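PDB 2DSA: glutathione S-transferase from Burkholderia xenovorans, which reductively dechlorinates metabolites of polychlorinated biphenyls with the help of glutathione and probably has the general glutathione transferase activity of its family. Local coordinates for residues Y4-G8 and R196-L200; A17-L23 and V73-V77; S108-L112 and V125-L129; L140-Y145 and F181-V185. All coordinates share one frame. Residue numbers count along the deposited sequence, not the author numbering.

Contact 1. Residues Y4-G8 and R196-L200. With HPX ((2Z,4E)-2-hydroxy-6-oxo-6-phenylhexa-2,4-dienoic acid), chain F.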
loop_
_atom_site.group_PDB
_atom_site.type_symbol
_atom_site.label_atom_id
_atom_site.label_comp_id
_atom_site.label_asym_id
_atom_site.label_seq_id
_atom_site.Cartn_x
_atom_site.Cartn_y
_atom_site.Cartn_z
ATOM N N TYR A 4 2.742 7.335 -17.461
ATOM C CA TYR A 4 3.765 6.380 -17.848
ATOM C C TYR A 4 3.241 4.978 -17.577
ATOM O O TYR A 4 2.793 4.660 -16.462
ATOM C CB TYR A 4 5.078 6.680 -17.122
ATOM C CG TYR A 4 5.605 8.053 -17.469
ATOM C CD1 TYR A 4 5.133 9.193 -16.811
ATOM C CD2 TYR A 4 6.552 8.219 -18.487
ATOM C CE1 TYR A 4 5.592 10.464 -17.151
ATOM C CE2 TYR A 4 7.030 9.484 -18.834
ATOM C CZ TYR A 4 6.543 10.599 -18.170
ATOM O OH TYR A 4 7.021 11.829 -18.518
ATOM N N TYR A 5 3.265 4.150 -18.620
ATOM C CA TYR A 5 2.653 2.839 -18.559
ATOM C C TYR A 5 3.460 1.777 -19.290
ATOM O O TYR A 5 4.316 2.093 -20.110
ATOM C CB TYR A 5 1.228 2.902 -19.121
ATOM C CG TYR A 5 1.124 2.721 -20.626
ATOM C CD1 TYR A 5 0.587 1.555 -21.171
ATOM C CD2 TYR A 5 1.552 3.722 -21.504
ATOM C CE1 TYR A 5 0.490 1.388 -22.550
ATOM C CE2 TYR A 5 1.457 3.558 -22.880
ATOM C CZ TYR A 5 0.930 2.396 -23.391
ATOM O OH TYR A 5 0.833 2.243 -24.752
ATOM N N SER A 6 3.186 0.518 -18.966
ATOM C CA SER A 6 3.602 -0.607 -19.797
ATOM C C SER A 6 2.373 -1.469 -20.031
ATOM O O SER A 6 1.603 -1.704 -19.091
ATOM C CB SER A 6 4.740 -1.401 -19.148
ATOM O OG SER A 6 5.233 -2.415 -20.028
ATOM N N PRO A 7 2.135 -1.885 -21.299
ATOM C CA PRO A 7 0.900 -2.622 -21.618
ATOM C C PRO A 7 0.630 -3.770 -20.647
ATOM O O PRO A 7 1.499 -4.632 -20.445
ATOM C CB PRO A 7 1.165 -3.159 -23.032
ATOM C CG PRO A 7 2.081 -2.164 -23.635
ATOM C CD PRO A 7 2.972 -1.674 -22.500
ATOM N N GLY A 8 -0.546 -3.748 -20.025
ATOM C CA GLY A 8 -0.997 -4.848 -19.174
ATOM C C GLY A 8 -0.469 -4.833 -17.751
ATOM O O GLY A 8 -0.964 -5.577 -16.905
ATOM N N ARG A 196 -8.046 -1.812 -25.351
ATOM C CA ARG A 196 -7.824 -1.523 -26.759
ATOM C C ARG A 196 -6.635 -0.565 -26.922
ATOM O O ARG A 196 -5.709 -0.835 -27.699
ATOM C CB ARG A 196 -9.100 -0.944 -27.372
ATOM C CG ARG A 196 -9.426 -1.480 -28.760
ATOM C CD ARG A 196 -10.712 -0.868 -29.318
ATOM N NE ARG A 196 -11.869 -1.090 -28.443
ATOM C CZ ARG A 196 -12.533 -0.127 -27.802
ATOM N NH1 ARG A 196 -12.173 1.153 -27.945
ATOM N NH2 ARG A 196 -13.575 -0.443 -27.020
ATOM N N ALA A 197 -6.640 0.521 -26.148
ATOM C CA ALA A 197 -5.583 1.538 -26.205
ATOM C C ALA A 197 -4.195 1.007 -25.855
ATOM O O ALA A 197 -3.192 1.563 -26.303
ATOM C CB ALA A 197 -5.930 2.735 -25.324
ATOM N N GLU A 198 -4.128 -0.062 -25.062
ATOM C CA GLU A 198 -2.833 -0.666 -24.721
ATOM C C GLU A 198 -2.406 -1.756 -25.719
ATOM O O GLU A 198 -1.343 -2.368 -25.572
ATOM C CB GLU A 198 -2.822 -1.182 -23.272
ATOM C CG GLU A 198 -3.048 -0.081 -22.238
ATOM C CD GLU A 198 -2.468 -0.390 -20.869
ATOM O OE1 GLU A 198 -1.977 -1.516 -20.650
ATOM O OE2 GLU A 198 -2.509 0.507 -19.996
ATOM N N GLY A 199 -3.235 -1.971 -26.739
ATOM C CA GLY A 199 -2.973 -2.961 -27.780
ATOM C C GLY A 199 -3.153 -4.374 -27.275
ATOM O O GLY A 199 -2.413 -5.277 -27.673
ATOM N N LEU A 200 -4.138 -4.557 -26.394
ATOM C CA LEU A 200 -4.416 -5.843 -25.770
ATOM C C LEU A 200 -5.721 -6.381 -26.338
ATOM O O LEU A 200 -6.036 -7.555 -26.151
ATOM C CB LEU A 200 -4.513 -5.717 -24.233
ATOM C CG LEU A 200 -3.388 -5.083 -23.386
ATOM C CD1 LEU A 200 -3.915 -4.622 -22.038
ATOM C CD2 LEU A 200 -2.192 -6.020 -23.188
HETATM C CB3 HPX F . 0.855 -8.258 -19.181
HETATM C CB4 HPX F . 0.155 -9.330 -18.635
HETATM C CB5 HPX F . 0.345 -9.677 -17.295
HETATM C CB6 HPX F . 1.231 -8.943 -16.511
HETATM C CB1 HPX F . 1.928 -7.873 -17.056
HETATM C CB2 HPX F . 1.741 -7.532 -18.392
HETATM C CA6 HPX F . 2.892 -7.089 -16.219
HETATM O OA4 HPX F . 3.780 -6.455 -16.773
HETATM C CA5 HPX F . 2.803 -7.070 -14.749
HETATM C CA4 HPX F . 3.940 -7.134 -14.068
HETATM C CA3 HPX F . 3.965 -7.103 -12.598
HETATM C CA2 HPX F . 5.096 -6.853 -11.926
HETATM O OA3 HPX F . 6.266 -6.636 -12.515
HETATM C CA1 HPX F . 5.051 -6.817 -10.485
HETATM O OA2 HPX F . 6.040 -6.370 -9.865
HETATM O OA1 HPX F . 4.017 -7.224 -9.923
HETATM O O HOH W 1 -0.600 -0.168 -18.243
#

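Contact 2. Residues A17-L23 and V73-V77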
loop_
_atom_site.group_PDB
_atom_site.type_symbol
_atom_site.label_atom_id
_atom_site.label_comp_id
_atom_site.label_asym_id
_atom_site.label_seq_id
_atom_site.Cartn_x
_atom_site.Cartn_y
_atom_site.Cartn_z
ATOM N N ALA A 17 -8.863 4.310 -14.717
ATOM C CA ALA A 17 -9.434 5.366 -13.861
ATOM C C ALA A 17 -9.530 6.707 -14.599
ATOM O O ALA A 17 -10.553 7.394 -14.521
ATOM C CB ALA A 17 -8.640 5.527 -12.552
ATOM N N LEU A 18 -8.456 7.076 -15.295
ATOM C CA LEU A 18 -8.443 8.295 -16.120
ATOM C C LEU A 18 -9.582 8.321 -17.144
ATOM O O LEU A 18 -10.228 9.358 -17.321
ATOM C CB LEU A 18 -7.095 8.461 -16.826
ATOM C CG LEU A 18 -5.925 8.847 -15.918
ATOM C CD1 LEU A 18 -4.577 8.503 -16.535
ATOM C CD2 LEU A 18 -5.997 10.334 -15.566
ATOM N N ARG A 19 -9.840 7.186 -17.797
ATOM C CA ARG A 19 -10.925 7.073 -18.784
ATOM C C ARG A 19 -12.291 7.088 -18.133
ATOM O O ARG A 19 -13.219 7.692 -18.663
ATOM C CB ARG A 19 -10.772 5.810 -19.634
ATOM C CG ARG A 19 -9.561 5.869 -20.510
ATOM C CD ARG A 19 -9.578 4.787 -21.545
ATOM N NE ARG A 19 -8.371 4.897 -22.362
ATOM C CZ ARG A 19 -8.305 5.502 -23.548
ATOM N NH1 ARG A 19 -9.394 6.030 -24.101
ATOM N NH2 ARG A 19 -7.142 5.559 -24.187
ATOM N N GLU A 20 -12.408 6.431 -16.984
ATOM C CA GLU A 20 -13.626 6.497 -16.192
ATOM C C GLU A 20 -13.934 7.946 -15.790
ATOM O O GLU A 20 -15.085 8.370 -15.821
ATOM C CB GLU A 20 -13.537 5.593 -14.950
ATOM C CG GLU A 20 -13.663 4.098 -15.222
ATOM C CD GLU A 20 -15.079 3.651 -15.616
ATOM O OE1 GLU A 20 -16.076 4.363 -15.356
ATOM O OE2 GLU A 20 -15.199 2.553 -16.191
ATOM N N ALA A 21 -12.889 8.693 -15.434
ATOM C CA ALA A 21 -13.005 10.081 -15.014
ATOM C C ALA A 21 -13.308 11.014 -16.189
ATOM O O ALA A 21 -13.807 12.125 -15.987
ATOM C CB ALA A 21 -11.731 10.524 -14.323
ATOM N N GLY A 22 -12.982 10.570 -17.401
ATOM C CA GLY A 22 -13.161 11.387 -18.605
ATOM C C GLY A 22 -12.116 12.474 -18.793
ATOM O O GLY A 22 -12.374 13.444 -19.501
ATOM N N LEU A 23 -10.939 12.310 -18.180
ATOM C CA LEU A 23 -9.878 13.333 -18.195
ATOM C C LEU A 23 -9.007 13.261 -19.449
ATOM O O LEU A 23 -8.897 12.192 -20.072
ATOM C CB LEU A 23 -8.980 13.226 -16.951
ATOM C CG LEU A 23 -9.582 13.411 -15.554
ATOM C CD1 LEU A 23 -8.528 13.200 -14.481
ATOM C CD2 LEU A 23 -10.243 14.771 -15.369
ATOM N N VAL A 73 -6.684 10.982 -9.205
ATOM C CA VAL A 73 -7.547 10.920 -10.376
ATOM C C VAL A 73 -9.048 11.028 -10.029
ATOM O O VAL A 73 -9.779 11.874 -10.580
ATOM C CB VAL A 73 -7.251 9.659 -11.222
ATOM C CG1 VAL A 73 -8.323 9.457 -12.300
ATOM C CG2 VAL A 73 -5.844 9.729 -11.851
ATOM N N ALA A 74 -9.492 10.192 -9.092
ATOM C CA ALA A 74 -10.871 10.222 -8.621
ATOM C C ALA A 74 -11.300 11.583 -8.045
ATOM O O ALA A 74 -12.438 12.011 -8.231
ATOM C CB ALA A 74 -11.098 9.113 -7.582
ATOM N N ASP A 75 -10.404 12.228 -7.310
ATOM C CA ASP A 75 -10.704 13.515 -6.670
ATOM C C ASP A 75 -10.873 14.659 -7.681
ATOM O O ASP A 75 -11.427 15.699 -7.335
ATOM C CB ASP A 75 -9.627 13.880 -5.644
ATOM C CG ASP A 75 -9.726 13.054 -4.357
ATOM O OD1 ASP A 75 -8.772 13.106 -3.554
ATOM O OD2 ASP A 75 -10.754 12.379 -4.136
ATOM N N GLN A 76 -10.399 14.448 -8.910
ATOM C CA GLN A 76 -10.559 15.420 -9.990
ATOM C C GLN A 76 -11.999 15.475 -10.487
ATOM O O GLN A 76 -12.444 16.516 -10.969
ATOM C CB GLN A 76 -9.597 15.139 -11.162
ATOM C CG GLN A 76 -8.109 15.126 -10.793
ATOM C CD GLN A 76 -7.727 16.170 -9.738
ATOM O OE1 GLN A 76 -7.754 17.383 -10.000
ATOM N NE2 GLN A 76 -7.362 15.697 -8.537
ATOM N N VAL A 77 -12.726 14.363 -10.373
ATOM C CA VAL A 77 -14.108 14.298 -10.863
ATOM C C VAL A 77 -15.073 13.731 -9.809
ATOM O O VAL A 77 -15.617 12.635 -9.984
ATOM C CB VAL A 77 -14.231 13.523 -12.219
ATOM C CG1 VAL A 77 -15.569 13.817 -12.892
ATOM C CG2 VAL A 77 -13.120 13.903 -13.192
#

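Contact 3. Residues S108-L112 and V125-L129. With HPX ((2Z,4E)-2-hydroxy-6-oxo-6-phenylhexa-2,4-dienoic acid), chain F.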
loop_
_atom_site.group_PDB
_atom_site.type_symbol
_atom_site.label_atom_id
_atom_site.label_comp_id
_atom_site.label_asym_id
_atom_site.label_seq_id
_atom_site.Cartn_x
_atom_site.Cartn_y
_atom_site.Cartn_z
ATOM N N SER A 108 2.401 -10.114 -4.322
ATOM C CA SER A 108 2.507 -11.566 -4.346
ATOM C C SER A 108 2.480 -12.116 -5.770
ATOM O O SER A 108 3.045 -13.170 -6.032
ATOM C CB SER A 108 1.426 -12.211 -3.475
ATOM O OG SER A 108 1.737 -12.055 -2.096
ATOM N N PHE A 109 1.855 -11.396 -6.700
ATOM C CA PHE A 109 1.963 -11.750 -8.114
ATOM C C PHE A 109 3.376 -11.522 -8.639
ATOM O O PHE A 109 3.822 -12.260 -9.502
ATOM C CB PHE A 109 0.982 -10.957 -8.974
ATOM C CG PHE A 109 -0.381 -11.579 -9.093
ATOM C CD1 PHE A 109 -0.705 -12.358 -10.191
ATOM C CD2 PHE A 109 -1.352 -11.362 -8.117
ATOM C CE1 PHE A 109 -1.965 -12.919 -10.316
ATOM C CE2 PHE A 109 -2.617 -11.920 -8.225
ATOM C CZ PHE A 109 -2.929 -12.704 -9.328
ATOM N N SER A 110 4.066 -10.505 -8.112
ATOM C CA SER A 110 5.381 -10.050 -8.614
ATOM C C SER A 110 6.448 -11.131 -8.853
ATOM O O SER A 110 7.052 -11.147 -9.927
ATOM C CB SER A 110 5.962 -8.939 -7.728
ATOM O OG SER A 110 5.154 -7.773 -7.789
ATOM N N PRO A 111 6.703 -12.010 -7.849
ATOM C CA PRO A 111 7.676 -13.102 -8.029
ATOM C C PRO A 111 7.273 -14.121 -9.099
ATOM O O PRO A 111 8.144 -14.709 -9.732
ATOM C CB PRO A 111 7.713 -13.769 -6.650
ATOM C CG PRO A 111 7.169 -12.726 -5.702
ATOM C CD PRO A 111 6.126 -12.034 -6.492
ATOM N N LEU A 112 5.971 -14.314 -9.306
ATOM C CA LEU A 112 5.471 -15.206 -10.358
ATOM C C LEU A 112 5.837 -14.758 -11.780
ATOM O O LEU A 112 5.981 -15.593 -12.673
ATOM C CB LEU A 112 3.955 -15.423 -10.236
ATOM C CG LEU A 112 3.424 -16.016 -8.930
ATOM C CD1 LEU A 112 1.921 -16.229 -8.989
ATOM C CD2 LEU A 112 4.133 -17.322 -8.570
ATOM N N VAL A 125 4.108 -17.909 -2.378
ATOM C CA VAL A 125 3.312 -16.806 -2.881
ATOM C C VAL A 125 1.960 -17.275 -3.442
ATOM O O VAL A 125 0.938 -16.630 -3.211
ATOM C CB VAL A 125 4.157 -15.980 -3.895
ATOM C CG1 VAL A 125 3.496 -15.881 -5.257
ATOM C CG2 VAL A 125 4.522 -14.630 -3.312
ATOM N N ARG A 126 1.955 -18.410 -4.143
ATOM C CA ARG A 126 0.712 -18.997 -4.656
ATOM C C ARG A 126 -0.235 -19.395 -3.527
ATOM O O ARG A 126 -1.452 -19.320 -3.675
ATOM C CB ARG A 126 0.999 -20.192 -5.572
ATOM C CG ARG A 126 1.385 -19.786 -6.987
ATOM C CD ARG A 126 1.733 -20.985 -7.865
ATOM N NE ARG A 126 2.295 -20.563 -9.150
ATOM C CZ ARG A 126 1.578 -20.319 -10.245
ATOM N NH1 ARG A 126 0.254 -20.459 -10.234
ATOM N NH2 ARG A 126 2.191 -19.938 -11.355
ATOM N N GLN A 127 0.343 -19.796 -2.400
ATOM C CA GLN A 127 -0.413 -20.195 -1.218
ATOM C C GLN A 127 -0.996 -18.985 -0.495
ATOM O O GLN A 127 -2.164 -19.018 -0.053
ATOM C CB GLN A 127 0.484 -21.006 -0.269
ATOM C CG GLN A 127 -0.214 -22.187 0.396
ATOM C CD GLN A 127 -1.037 -23.027 -0.589
ATOM O OE1 GLN A 127 -2.251 -23.192 -0.415
ATOM N NE2 GLN A 127 -0.381 -23.543 -1.638
ATOM N N SER A 128 -0.173 -17.934 -0.367
ATOM C CA SER A 128 -0.604 -16.633 0.180
ATOM C C SER A 128 -1.784 -16.106 -0.617
ATOM O O SER A 128 -2.786 -15.689 -0.045
ATOM C CB SER A 128 0.529 -15.598 0.143
ATOM O OG SER A 128 1.685 -16.058 0.825
ATOM N N LEU A 129 -1.654 -16.150 -1.939
ATOM C CA LEU A 129 -2.698 -15.684 -2.851
ATOM C C LEU A 129 -3.988 -16.484 -2.763
ATOM O O LEU A 129 -5.078 -15.912 -2.810
ATOM C CB LEU A 129 -2.192 -15.673 -4.296
ATOM C CG LEU A 129 -1.368 -14.449 -4.701
ATOM C CD1 LEU A 129 -0.721 -14.697 -6.052
ATOM C CD2 LEU A 129 -2.236 -13.175 -4.714
HETATM C CB3 HPX F . 0.855 -8.258 -19.181
HETATM C CB4 HPX F . 0.155 -9.330 -18.635
HETATM C CB5 HPX F . 0.345 -9.677 -17.295
HETATM C CB6 HPX F . 1.231 -8.943 -16.511
HETATM C CB1 HPX F . 1.928 -7.873 -17.056
HETATM C CB2 HPX F . 1.741 -7.532 -18.392
HETATM C CA6 HPX F . 2.892 -7.089 -16.219
HETATM O OA4 HPX F . 3.780 -6.455 -16.773
HETATM C CA5 HPX F . 2.803 -7.070 -14.749
HETATM C CA4 HPX F . 3.940 -7.134 -14.068
HETATM C CA3 HPX F . 3.965 -7.103 -12.598
HETATM C CA2 HPX F . 5.096 -6.853 -11.926
HETATM O OA3 HPX F . 6.266 -6.636 -12.515
HETATM C CA1 HPX F . 5.051 -6.817 -10.485
HETATM O OA2 HPX F . 6.040 -6.370 -9.865
HETATM O OA1 HPX F . 4.017 -7.224 -9.923
#

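Contact 4. Residues L140-Y145 and F181-V185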
loop_
_atom_site.group_PDB
_atom_site.type_symbol
_atom_site.label_atom_id
_atom_site.label_comp_id
_atom_site.label_asym_id
_atom_site.label_seq_id
_atom_site.Cartn_x
_atom_site.Cartn_y
_atom_site.Cartn_z
ATOM N N LEU A 140 -16.868 -10.136 -2.196
ATOM C CA LEU A 140 -17.626 -9.880 -3.417
ATOM C C LEU A 140 -18.801 -10.845 -3.646
ATOM O O LEU A 140 -19.469 -10.786 -4.686
ATOM C CB LEU A 140 -16.682 -9.818 -4.627
ATOM C CG LEU A 140 -15.716 -8.622 -4.663
ATOM C CD1 LEU A 140 -14.637 -8.830 -5.700
ATOM C CD2 LEU A 140 -16.438 -7.285 -4.905
ATOM N N GLU A 141 -19.060 -11.702 -2.651
ATOM C CA GLU A 141 -20.141 -12.689 -2.710
ATOM C C GLU A 141 -21.547 -12.115 -2.669
ATOM O O GLU A 141 -22.423 -12.580 -3.410
ATOM C CB GLU A 141 -20.011 -13.706 -1.585
ATOM C CG GLU A 141 -19.654 -15.097 -2.058
ATOM C CD GLU A 141 -19.459 -16.055 -0.904
ATOM O OE1 GLU A 141 -18.540 -16.908 -0.992
ATOM O OE2 GLU A 141 -20.214 -15.949 0.099
ATOM N N HIS A 142 -21.777 -11.130 -1.803
ATOM C CA HIS A 142 -23.130 -10.587 -1.644
ATOM C C HIS A 142 -23.252 -9.117 -2.050
ATOM O O HIS A 142 -24.325 -8.520 -1.911
ATOM C CB HIS A 142 -23.664 -10.822 -0.215
ATOM C CG HIS A 142 -23.587 -12.251 0.233
ATOM N ND1 HIS A 142 -24.399 -13.242 -0.283
ATOM C CD2 HIS A 142 -22.787 -12.858 1.145
ATOM C CE1 HIS A 142 -24.098 -14.395 0.289
ATOM N NE2 HIS A 142 -23.123 -14.191 1.157
ATOM N N ALA A 143 -22.163 -8.543 -2.561
ATOM C CA ALA A 143 -22.170 -7.167 -3.069
ATOM C C ALA A 143 -21.348 -7.080 -4.361
ATOM O O ALA A 143 -20.346 -7.786 -4.505
ATOM C CB ALA A 143 -21.650 -6.198 -2.002
ATOM N N PRO A 144 -21.779 -6.239 -5.320
ATOM C CA PRO A 144 -21.090 -6.225 -6.616
ATOM C C PRO A 144 -19.665 -5.637 -6.590
ATOM O O PRO A 144 -18.822 -6.049 -7.383
ATOM C CB PRO A 144 -22.019 -5.394 -7.496
ATOM C CG PRO A 144 -22.773 -4.526 -6.551
ATOM C CD PRO A 144 -22.908 -5.290 -5.278
ATOM N N TYR A 145 -19.406 -4.693 -5.683
ATOM C CA TYR A 145 -18.108 -4.029 -5.596
ATOM C C TYR A 145 -17.573 -4.045 -4.169
ATOM O O TYR A 145 -18.305 -4.386 -3.238
ATOM C CB TYR A 145 -18.207 -2.596 -6.143
ATOM C CG TYR A 145 -18.809 -2.560 -7.518
ATOM C CD1 TYR A 145 -20.105 -2.094 -7.716
ATOM C CD2 TYR A 145 -18.104 -3.043 -8.618
ATOM C CE1 TYR A 145 -20.672 -2.080 -8.980
ATOM C CE2 TYR A 145 -18.662 -3.038 -9.865
ATOM C CZ TYR A 145 -19.945 -2.560 -10.038
ATOM O OH TYR A 145 -20.492 -2.557 -11.292
ATOM N N PHE A 181 -17.221 -10.738 -10.804
ATOM C CA PHE A 181 -16.698 -9.377 -10.664
ATOM C C PHE A 181 -15.946 -8.937 -11.922
ATOM O O PHE A 181 -16.120 -7.813 -12.380
ATOM C CB PHE A 181 -15.815 -9.281 -9.408
ATOM C CG PHE A 181 -14.999 -8.017 -9.318
ATOM C CD1 PHE A 181 -15.523 -6.875 -8.720
ATOM C CD2 PHE A 181 -13.690 -7.983 -9.806
ATOM C CE1 PHE A 181 -14.758 -5.713 -8.624
ATOM C CE2 PHE A 181 -12.925 -6.829 -9.718
ATOM C CZ PHE A 181 -13.457 -5.699 -9.126
ATOM N N GLN A 182 -15.131 -9.831 -12.483
ATOM C CA GLN A 182 -14.395 -9.546 -13.721
ATOM C C GLN A 182 -15.307 -9.162 -14.874
ATOM O O GLN A 182 -15.003 -8.234 -15.624
ATOM C CB GLN A 182 -13.554 -10.742 -14.131
ATOM C CG GLN A 182 -12.329 -10.928 -13.283
ATOM C CD GLN A 182 -11.509 -12.112 -13.708
ATOM O OE1 GLN A 182 -10.312 -11.988 -13.988
ATOM N NE2 GLN A 182 -12.144 -13.278 -13.775
ATOM N N GLY A 183 -16.422 -9.879 -15.009
ATOM C CA GLY A 183 -17.387 -9.612 -16.068
ATOM C C GLY A 183 -18.177 -8.336 -15.847
ATOM O O GLY A 183 -18.565 -7.663 -16.798
ATOM N N ARG A 184 -18.411 -8.017 -14.579
ATOM C CA ARG A 184 -19.105 -6.812 -14.158
ATOM C C ARG A 184 -18.290 -5.556 -14.492
ATOM O O ARG A 184 -18.832 -4.576 -15.002
ATOM C CB ARG A 184 -19.358 -6.896 -12.651
ATOM C CG ARG A 184 -20.453 -6.002 -12.133
ATOM C CD ARG A 184 -21.167 -6.630 -10.939
ATOM N NE ARG A 184 -20.218 -7.139 -9.959
ATOM C CZ ARG A 184 -20.207 -8.378 -9.470
ATOM N NH1 ARG A 184 -21.116 -9.285 -9.832
ATOM N NH2 ARG A 184 -19.280 -8.695 -8.590
ATOM N N VAL A 185 -16.989 -5.601 -14.205
ATOM C CA VAL A 185 -16.086 -4.477 -14.425
ATOM C C VAL A 185 -15.552 -4.430 -15.858
ATOM O O VAL A 185 -15.511 -3.360 -16.472
ATOM C CB VAL A 185 -14.909 -4.488 -13.412
ATOM C CG1 VAL A 185 -13.944 -3.341 -13.687
ATOM C CG2 VAL A 185 -15.426 -4.389 -11.995
HETATM O O HOH W 2 -19.160 -10.816 -7.343
HETATM O O HOH W 3 -19.242 -2.330 -13.635
#

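Contact 1. Residues Y4-G8 and R196-L200
A buried carboxylate carried by the residue just after helix 189-197 receives a backbone N-H beside the ligand pocket: Gly-8 N donates to Glu-198 OE1 over 2.7 Å, nearly straight at 168°. It illustrates how a loop leaving a strand can be fixed by a residue almost two hundred positions away. The second oxygen works through water 1, which donates to Glu-198 OE2 (2.7 Å) and to Ser-6 O (2.8 Å), so one carboxylate grips two points of the loop. Beside it Tyr-5 CD1 lies 3.5 Å from Glu-198 OE2, and Leu-200 CD2 rests 4.4 Å from Pro-7 CB. A Schellman motif, with Gly-199 at positive phi, turns the chain after the helix. On the pocket side Gly-8 C comes within 3.5 Å of HPX CB2; a side chain there would collide with the ligand. Strand 2-5 runs between strands 26-31 and 54-56, while helix 12-21 packs against the C-terminal tail and supplies His-15, a further hydrogen-bond partner of Glu-198.

Contact 2. Residues A17-L23 and V73-V77
Two helix ends pack here through apolar side chains, with no hydrogen bond between the segments. In the t rotamer, Val-73 packs CG1 on Ala-17 CB (4.0 Å) and Ala-21 CB (4.1 Å), and Leu-18 CD2 lies near both its methyls, closest to CG2 (3.8 Å). Leu-18 adopts m,t, which swings a sideways-starting side chain in to this methyl. Val-77, also t, places CG2 3.8 Å from Ala-21 CB and 3.7 Å from Leu-23 CD2. Leu-23, again m,t, reaches with CD1 to Gln-76 CB (4.0 Å); the m,m bend of Gln-76 carries its amide away, to bond with Tyr-72 O. The small alanines allow close approach, the CA atoms of Ala-21 and Val-77 standing 6.0 Å apart. Gly-22 ends its helix in a Schellman motif, with Leu-23 N bonded to Leu-18 O (3.2 Å), and Leu-23 turns back toward the other helix. Helices 12-21 and 66-76 thus pair as they do on one face of the sheet in the thioredoxin-like domain of glutathione transferases.

Contact 3. Residues S108-L112 and V125-L129
Helix 119-139 offers a largely apolar surface to the end of helix 89-109. Val-125 comes first, setting CG2 4.0 Å from Pro-111 CG and 3.9 Å from Ser-108 CB, with CG1 3.7 Å from Leu-112 CD2. Arg-126 starts out pointing away, yet its extended m,t,t side chain runs alongside Leu-112, so that NE lies 3.8 Å from Leu-112 CD2, and Leu-112 CD1 sits over a face of the guanidinium, whose NH2 bonds to Val-168 O. Ser-128 only brushes past, CB being 4.4 Å from Ser-108 OG, and its hydroxyl is bound to Ala-124 O within its own helix. One turn beyond Val-125, Leu-129 packs CG against Ser-108 CB (3.8 Å) and aims CD1 at the face of the Phe-109 ring, a CH-pi contact 4.2 Å from the centroid. Across the segments the contact is apolar, without a direct hydrogen bond, while Ser-110, which takes no part in it, offers its hydroxyl to the HPX carboxylate (OG 2.5 Å from OA1, 2.7 Å from OA2, the choice unsettled).

Contact 4. Residues L140-Y145 and F181-V185
At the apolar centre Leu-140 CD1 sits over the face of the Phe-181 ring, a CH-pi contact with 4.1 Å to the centroid. Tyr-145 adds its ring edge: CD2 lies 4.3 Å from Phe-181 CE1, and CE2 lies 4.1 Å from Val-185 CG2. Farther out, Arg-184 makes the transition from packing to polar bonding. Pro-144 CB rests on a face of its guanidinium, 3.5 Å from NE, and Arg-184 CG approaches Tyr-145 OH at 3.5 Å. The same guanidinium then turns to a backbone carbonyl, Arg-184 NH2 donating to Pro-144 O at 2.9 Å, supported by a weak bond from Arg-184 NE to Pro-144 O at 3.1 Å. Two waters finish the polar edge. Water 2 accepts from Arg-184 NH2 (2.5 Å) and donates to Leu-140 O (2.7 Å); water 3 lies 2.7 Å from Tyr-145 OH and donates to Arg-184 O, also at 2.7 Å. Between these segments no backbone-to-backbone hydrogen bond forms; the arginine side chain supplies the direct ones, to Pro-144 O. Here the loop connects helices 119-139 and 153-163 and packs on helix 176-186, within the all-helical C-terminal domain characteristic of glutathione transferases.

Contact 1 spans almost the whole chain, bringing the tail after helix 189-197, which follows the helical domain, onto strand 2-5 of the N-terminal domain; the other three follow one another within that span. Contact 2 lies in the thioredoxin-like N-terminal domain, contacts 3 and 4 in the helical C-terminal domain. Contacts 1 and 2 meet directly, Ala-197 CB lying 3.3 Å from Arg-19 NH2, centres about 18 Å apart. Contacts 2 and 3, about 30 Å apart between centres, fall on opposite sides of the chain's centre. The loop of contact 4 follows helix 119-139 of contact 3, centres about 22 Å apart. Contacts 1 and 3 both touch HPX, which lies between the domains.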